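Local coordinates for protein protease Do-like 2, chloroplastic (Arabidopsis thaliana, PDB 4FLN) that is a chloroplast serine protease that makes the primary cleavage in the photodamaged D1 protein of photosystem II, at residues Pro356-His364 and Arg405-Ile416. Residues are numbered along the deposited sequence; the frame is centred on the assembly and turned at random.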
ATOM      1  N   PRO B 356     -42.314 -11.908  -5.076  1.00 45.60           N
ATOM      2  CA  PRO B 356     -40.873 -11.658  -5.037  1.00 43.97           C
ATOM      3  C   PRO B 356     -40.579 -10.191  -5.289  1.00 44.50           C
ATOM      4  O   PRO B 356     -41.338  -9.533  -5.989  1.00 42.19           O
ATOM      5  CB  PRO B 356     -40.332 -12.520  -6.184  1.00 35.67           C
ATOM      6  CG  PRO B 356     -41.512 -12.969  -6.955  1.00 32.47           C
ATOM      7  CD  PRO B 356     -42.657 -12.980  -6.020  1.00 35.72           C
ATOM      8  N   ARG B 357     -39.502  -9.684  -4.703  1.00 52.33           N
ATOM      9  CA  ARG B 357     -39.158  -8.278  -4.841  1.00 55.20           C
ATOM     10  C   ARG B 357     -39.014  -7.882  -6.307  1.00 59.47           C
ATOM     11  O   ARG B 357     -38.474  -8.643  -7.111  1.00 50.14           O
ATOM     12  CB  ARG B 357     -37.861  -7.981  -4.099  1.00 53.71           C
ATOM     13  CG  ARG B 357     -37.742  -6.549  -3.641  1.00 62.99           C
ATOM     14  CD  ARG B 357     -37.089  -6.469  -2.272  1.00 68.62           C
ATOM     15  NE  ARG B 357     -37.238  -5.139  -1.698  1.00 72.68           N
ATOM     16  CZ  ARG B 357     -36.408  -4.131  -1.942  1.00 81.74           C
ATOM     17  NH1 ARG B 357     -35.371  -4.312  -2.747  1.00 89.66           N
ATOM     18  NH2 ARG B 357     -36.609  -2.944  -1.382  1.00 81.27           N
ATOM     19  N   VAL B 358     -39.506  -6.689  -6.642  1.00 67.01           N
ATOM     20  CA  VAL B 358     -39.309  -6.093  -7.962  1.00 66.76           C
ATOM     21  C   VAL B 358     -38.151  -5.087  -7.902  1.00 73.27           C
ATOM     22  O   VAL B 358     -38.261  -4.034  -7.270  1.00 89.13           O
ATOM     23  CB  VAL B 358     -40.588  -5.372  -8.437  1.00 68.79           C
ATOM     24  CG1 VAL B 358     -40.343  -4.606  -9.732  1.00 66.70           C
ATOM     25  CG2 VAL B 358     -41.724  -6.365  -8.604  1.00 76.25           C
ATOM     26  N   HIS B 359     -37.042  -5.408  -8.561  1.00 60.37           N
ATOM     27  CA  HIS B 359     -35.844  -4.581  -8.480  1.00 53.95           C
ATOM     28  C   HIS B 359     -35.715  -3.613  -9.654  1.00 52.09           C
ATOM     29  O   HIS B 359     -35.461  -4.027 -10.781  1.00 60.58           O
ATOM     30  CB  HIS B 359     -34.609  -5.471  -8.443  1.00 53.19           C
ATOM     31  CG  HIS B 359     -34.413  -6.184  -7.147  1.00 64.56           C
ATOM     32  ND1 HIS B 359     -33.834  -5.581  -6.049  1.00 68.09           N
ATOM     33  CD2 HIS B 359     -34.697  -7.455  -6.776  1.00 68.58           C
ATOM     34  CE1 HIS B 359     -33.782  -6.448  -5.053  1.00 73.33           C
ATOM     35  NE2 HIS B 359     -34.299  -7.592  -5.468  1.00 77.28           N
ATOM     36  N   LEU B 360     -35.856  -2.322  -9.387  1.00 48.64           N
ATOM     37  CA  LEU B 360     -35.781  -1.311 -10.439  1.00 40.06           C
ATOM     38  C   LEU B 360     -34.449  -1.406 -11.170  1.00 50.82           C
ATOM     39  O   LEU B 360     -34.393  -1.377 -12.398  1.00 55.75           O
ATOM     40  CB  LEU B 360     -35.961   0.078  -9.840  1.00 33.32           C
ATOM     41  CG  LEU B 360     -35.693   1.237 -10.792  1.00 43.87           C
ATOM     42  CD1 LEU B 360     -36.605   1.132 -11.998  1.00 44.87           C
ATOM     43  CD2 LEU B 360     -35.866   2.580 -10.073  1.00 38.80           C
ATOM     44  N   VAL B 361     -33.377  -1.520 -10.396  1.00 51.82           N
ATOM     45  CA  VAL B 361     -32.065  -1.801 -10.936  1.00 48.23           C
ATOM     46  C   VAL B 361     -31.752  -3.234 -10.531  1.00 54.93           C
ATOM     47  O   VAL B 361     -31.394  -3.499  -9.384  1.00 60.05           O
ATOM     48  CB  VAL B 361     -31.020  -0.852 -10.313  1.00 43.26           C
ATOM     49  CG1 VAL B 361     -29.613  -1.235 -10.736  1.00 34.36           C
ATOM     50  CG2 VAL B 361     -31.333   0.597 -10.664  1.00 33.65           C
ATOM     51  N   PRO B 362     -31.866  -4.167 -11.480  1.00 54.88           N
ATOM     52  CA  PRO B 362     -31.783  -5.597 -11.171  1.00 53.46           C
ATOM     53  C   PRO B 362     -30.366  -6.068 -10.885  1.00 61.74           C
ATOM     54  O   PRO B 362     -29.414  -5.504 -11.414  1.00 66.11           O
ATOM     55  CB  PRO B 362     -32.308  -6.256 -12.451  1.00 35.11           C
ATOM     56  CG  PRO B 362     -31.993  -5.298 -13.512  1.00 38.17           C
ATOM     57  CD  PRO B 362     -32.184  -3.934 -12.897  1.00 50.96           C
ATOM     58  N   TYR B 363     -30.233  -7.068 -10.023  1.00 67.79           N
ATOM     59  CA  TYR B 363     -28.960  -7.752  -9.828  1.00 72.52           C
ATOM     60  C   TYR B 363     -28.720  -8.853 -10.861  1.00 78.18           C
ATOM     61  O   TYR B 363     -27.586  -9.097 -11.260  1.00 67.81           O
ATOM     62  CB  TYR B 363     -28.867  -8.323  -8.410  1.00 78.03           C
ATOM     63  CG  TYR B 363     -28.780  -7.262  -7.335  1.00 88.36           C
ATOM     64  CD1 TYR B 363     -27.553  -6.873  -6.815  1.00 91.96           C
ATOM     65  CD2 TYR B 363     -29.926  -6.635  -6.851  1.00 93.06           C
ATOM     66  CE1 TYR B 363     -27.465  -5.893  -5.835  1.00 93.75           C
ATOM     67  CE2 TYR B 363     -29.849  -5.652  -5.870  1.00 93.18           C
ATOM     68  CZ  TYR B 363     -28.613  -5.286  -5.368  1.00 93.79           C
ATOM     69  OH  TYR B 363     -28.519  -4.315  -4.395  1.00 93.25           O
ATOM     70  N   HIS B 364     -29.793  -9.533 -11.260  1.00 91.72           N
ATOM     71  CA  HIS B 364     -29.679 -10.787 -12.011  1.00106.48           C
ATOM     72  C   HIS B 364     -29.772 -10.746 -13.553  1.00109.66           C
ATOM     73  O   HIS B 364     -29.425 -11.727 -14.212  1.00119.38           O
ATOM     74  CB  HIS B 364     -30.656 -11.817 -11.414  1.00127.25           C
ATOM     75  CG  HIS B 364     -31.058 -12.910 -12.357  1.00152.96           C
ATOM     76  ND1 HIS B 364     -30.144 -13.666 -13.060  1.00164.30           N
ATOM     77  CD2 HIS B 364     -32.280 -13.381 -12.706  1.00163.03           C
ATOM     78  CE1 HIS B 364     -30.785 -14.550 -13.806  1.00169.30           C
ATOM     79  NE2 HIS B 364     -32.083 -14.397 -13.609  1.00168.51           N
ATOM     80  N   ARG B 405     -29.413   2.874  -5.514  1.00 71.77           N
ATOM     81  CA  ARG B 405     -29.493   2.409  -4.130  1.00 72.03           C
ATOM     82  C   ARG B 405     -30.836   2.694  -3.438  1.00 71.24           C
ATOM     83  O   ARG B 405     -31.340   1.864  -2.682  1.00 61.38           O
ATOM     84  CB  ARG B 405     -28.332   2.972  -3.303  1.00 74.04           C
ATOM     85  CG  ARG B 405     -26.954   2.722  -3.913  1.00 81.47           C
ATOM     86  CD  ARG B 405     -26.572   1.249  -3.870  1.00 87.58           C
ATOM     87  NE  ARG B 405     -25.826   0.839  -5.058  1.00 91.27           N
ATOM     88  CZ  ARG B 405     -25.494  -0.420  -5.338  1.00 86.28           C
ATOM     89  NH1 ARG B 405     -25.836  -1.404  -4.512  1.00 81.36           N
ATOM     90  NH2 ARG B 405     -24.819  -0.694  -6.445  1.00 80.34           N
ATOM     91  N   TYR B 406     -31.369   3.895  -3.673  1.00 72.03           N
ATOM     92  CA  TYR B 406     -32.513   4.430  -2.921  1.00 73.18           C
ATOM     93  C   TYR B 406     -33.900   4.370  -3.582  1.00 72.44           C
ATOM     94  O   TYR B 406     -34.890   4.801  -2.990  1.00 77.53           O
ATOM     95  CB  TYR B 406     -32.215   5.870  -2.476  1.00 81.06           C
ATOM     96  CG  TYR B 406     -31.106   5.974  -1.450  1.00 93.29           C
ATOM     97  CD1 TYR B 406     -31.166   6.904  -0.419  1.00 98.79           C
ATOM     98  CD2 TYR B 406     -30.007   5.129  -1.503  1.00101.71           C
ATOM     99  CE1 TYR B 406     -30.156   6.989   0.518  1.00110.95           C
ATOM    100  CE2 TYR B 406     -28.998   5.203  -0.573  1.00111.08           C
ATOM    101  CZ  TYR B 406     -29.072   6.135   0.436  1.00120.38           C
ATOM    102  OH  TYR B 406     -28.053   6.203   1.362  1.00129.97           O
ATOM    103  N   SER B 407     -33.981   3.867  -4.804  1.00 66.37           N
ATOM    104  CA  SER B 407     -35.228   3.987  -5.556  1.00 59.52           C
ATOM    105  C   SER B 407     -35.976   2.670  -5.780  1.00 57.94           C
ATOM    106  O   SER B 407     -35.372   1.612  -5.944  1.00 50.82           O
ATOM    107  CB  SER B 407     -34.983   4.686  -6.890  1.00 60.10           C
ATOM    108  OG  SER B 407     -36.145   4.627  -7.689  1.00 67.14           O
ATOM    109  N   VAL B 408     -37.303   2.753  -5.796  1.00 58.37           N
ATOM    110  CA  VAL B 408     -38.140   1.574  -5.982  1.00 58.68           C
ATOM    111  C   VAL B 408     -38.915   1.675  -7.287  1.00 49.32           C
ATOM    112  O   VAL B 408     -39.141   2.765  -7.791  1.00 54.98           O
ATOM    113  CB  VAL B 408     -39.147   1.391  -4.823  1.00 50.16           C
ATOM    114  CG1 VAL B 408     -38.427   1.397  -3.495  1.00 45.87           C
ATOM    115  CG2 VAL B 408     -40.205   2.477  -4.861  1.00 40.88           C
ATOM    116  N   ALA B 409     -39.310   0.533  -7.833  1.00 41.66           N
ATOM    117  CA  ALA B 409     -40.143   0.509  -9.029  1.00 46.04           C
ATOM    118  C   ALA B 409     -41.522   1.120  -8.758  1.00 49.57           C
ATOM    119  O   ALA B 409     -42.198   0.728  -7.811  1.00 49.57           O
ATOM    120  CB  ALA B 409     -40.286  -0.923  -9.535  1.00 40.99           C
ATOM    121  N   ARG B 410     -41.931   2.079  -9.589  1.00 55.66           N
ATOM    122  CA  ARG B 410     -43.262   2.689  -9.488  1.00 58.02           C
ATOM    123  C   ARG B 410     -44.343   1.847 -10.171  1.00 60.55           C
ATOM    124  O   ARG B 410     -45.532   1.998  -9.887  1.00 65.51           O
ATOM    125  CB  ARG B 410     -43.268   4.105 -10.077  1.00 59.52           C
ATOM    126  CG  ARG B 410     -42.443   5.125  -9.308  1.00 62.60           C
ATOM    127  CD  ARG B 410     -42.442   6.470 -10.017  1.00 69.68           C
ATOM    128  NE  ARG B 410     -42.055   6.336 -11.420  1.00 83.54           N
ATOM    129  CZ  ARG B 410     -41.219   7.152 -12.058  1.00 92.87           C
ATOM    130  NH1 ARG B 410     -40.666   8.182 -11.424  1.00 89.23           N
ATOM    131  NH2 ARG B 410     -40.933   6.933 -13.336  1.00 98.12           N
ATOM    132  N   PHE B 411     -43.924   0.978 -11.084  1.00 54.84           N
ATOM    133  CA  PHE B 411     -44.834   0.046 -11.748  1.00 57.92           C
ATOM    134  C   PHE B 411     -44.033  -1.132 -12.288  1.00 53.97           C
ATOM    135  O   PHE B 411     -42.806  -1.057 -12.381  1.00 47.99           O
ATOM    136  CB  PHE B 411     -45.586   0.741 -12.877  1.00 60.18           C
ATOM    137  CG  PHE B 411     -44.688   1.447 -13.850  1.00 68.29           C
ATOM    138  CD1 PHE B 411     -44.084   0.753 -14.886  1.00 66.66           C
ATOM    139  CD2 PHE B 411     -44.438   2.802 -13.725  1.00 69.18           C
ATOM    140  CE1 PHE B 411     -43.252   1.399 -15.779  1.00 65.76           C
ATOM    141  CE2 PHE B 411     -43.607   3.452 -14.620  1.00 66.03           C
ATOM    142  CZ  PHE B 411     -43.017   2.748 -15.648  1.00 64.84           C
ATOM    143  N   ARG B 412     -44.709  -2.224 -12.626  1.00 56.20           N
ATOM    144  CA  ARG B 412     -43.995  -3.389 -13.138  1.00 60.50           C
ATOM    145  C   ARG B 412     -43.397  -3.021 -14.485  1.00 57.14           C
ATOM    146  O   ARG B 412     -43.999  -2.270 -15.238  1.00 57.33           O
ATOM    147  CB  ARG B 412     -44.919  -4.599 -13.253  1.00 59.39           C
ATOM    148  N   GLY B 413     -42.198  -3.518 -14.771  1.00 56.69           N
ATOM    149  CA  GLY B 413     -41.552  -3.256 -16.047  1.00 59.07           C
ATOM    150  C   GLY B 413     -40.745  -1.965 -16.149  1.00 58.83           C
ATOM    151  O   GLY B 413     -40.113  -1.701 -17.171  1.00 61.83           O
ATOM    152  N   GLU B 414     -40.751  -1.156 -15.097  1.00 54.34           N
ATOM    153  CA  GLU B 414     -39.988   0.085 -15.111  1.00 50.89           C
ATOM    154  C   GLU B 414     -38.484  -0.187 -15.116  1.00 54.17           C
ATOM    155  O   GLU B 414     -38.005  -1.139 -14.501  1.00 54.85           O
ATOM    156  CB  GLU B 414     -40.369   0.979 -13.929  1.00 47.50           C
ATOM    157  CG  GLU B 414     -39.677   2.331 -13.926  1.00 58.66           C
ATOM    158  CD  GLU B 414     -39.896   3.103 -12.635  1.00 68.99           C
ATOM    159  OE1 GLU B 414     -40.660   2.614 -11.780  1.00 75.85           O
ATOM    160  OE2 GLU B 414     -39.302   4.192 -12.468  1.00 69.15           O
ATOM    161  N   GLN B 415     -37.748   0.650 -15.836  1.00 55.38           N
ATOM    162  CA  GLN B 415     -36.298   0.605 -15.836  1.00 48.90           C
ATOM    163  C   GLN B 415     -35.784   2.018 -15.773  1.00 47.83           C
ATOM    164  O   GLN B 415     -36.521   2.971 -15.998  1.00 60.31           O
ATOM    165  CB  GLN B 415     -35.757  -0.031 -17.115  1.00 50.69           C
ATOM    166  CG  GLN B 415     -36.011  -1.507 -17.263  1.00 49.72           C
ATOM    167  CD  GLN B 415     -35.491  -2.042 -18.581  1.00 51.18           C
ATOM    168  OE1 GLN B 415     -35.445  -1.322 -19.573  1.00 52.19           O
ATOM    169  NE2 GLN B 415     -35.093  -3.309 -18.596  1.00 58.98           N
ATOM    170  N   ILE B 416     -34.507   2.138 -15.449  1.00 44.94           N
ATOM    171  CA  ILE B 416     -33.775   3.368 -15.623  1.00 40.38           C
ATOM    172  C   ILE B 416     -32.981   3.122 -16.891  1.00 42.43           C
ATOM    173  O   ILE B 416     -32.191   2.175 -16.971  1.00 38.22           O
ATOM    174  CB  ILE B 416     -32.811   3.636 -14.442  1.00 47.85           C
ATOM    175  CG1 ILE B 416     -33.581   3.746 -13.130  1.00 45.63           C
ATOM    176  CG2 ILE B 416     -32.024   4.905 -14.666  1.00 48.53           C
ATOM    177  CD1 ILE B 416     -32.687   3.856 -11.920  1.00 45.47           C
TER
HETATM  178  O   HOH W   1     -33.008  -0.213 -14.318  1.00 51.69           O
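Leu360 and Ala409 mark the closest approach of two segments, their CA atoms 4.9 Å apart. Residues 356-364 belong to the loop that follows strand 346-353; residues 405-416 run off the end of helix 398-406, turn irregular from Ser407 and pass through a type II turn from Phe411 to Glu414. A water molecule bridges the backbones, donating to Leu360 O (2.6 Å) and accepting from Ile416 N.

Leu360 reaches into the curve of the longer segment, its CG anti to the backbone N (chi1 171°). Its two methyls then part: CD1 lies 3.8 Å from Glu414 CG, against the aliphatic part of that chain, while CD2 packs on Ile416 CD1 and beside Ser407, whose OG bonds weakly to the backbone of the bound peptide. Ile416 crosses Leu360 at about a right angle and also meets Val361, CD1 to CG2 3.7 Å. Small Ala409 lets the backbones come close, and its CB touches Val358 CG1. Arg405 passes near the Tyr363 hydroxyl, but its NH2 forms a salt bridge with Glu385 of helix 385-391.

The loop thus rests on the turn region mainly by apolar packing plus a water bridge, while the Glu414 carboxylate is bound within its own segment, OE1 accepting from Arg410 N (2.6 Å).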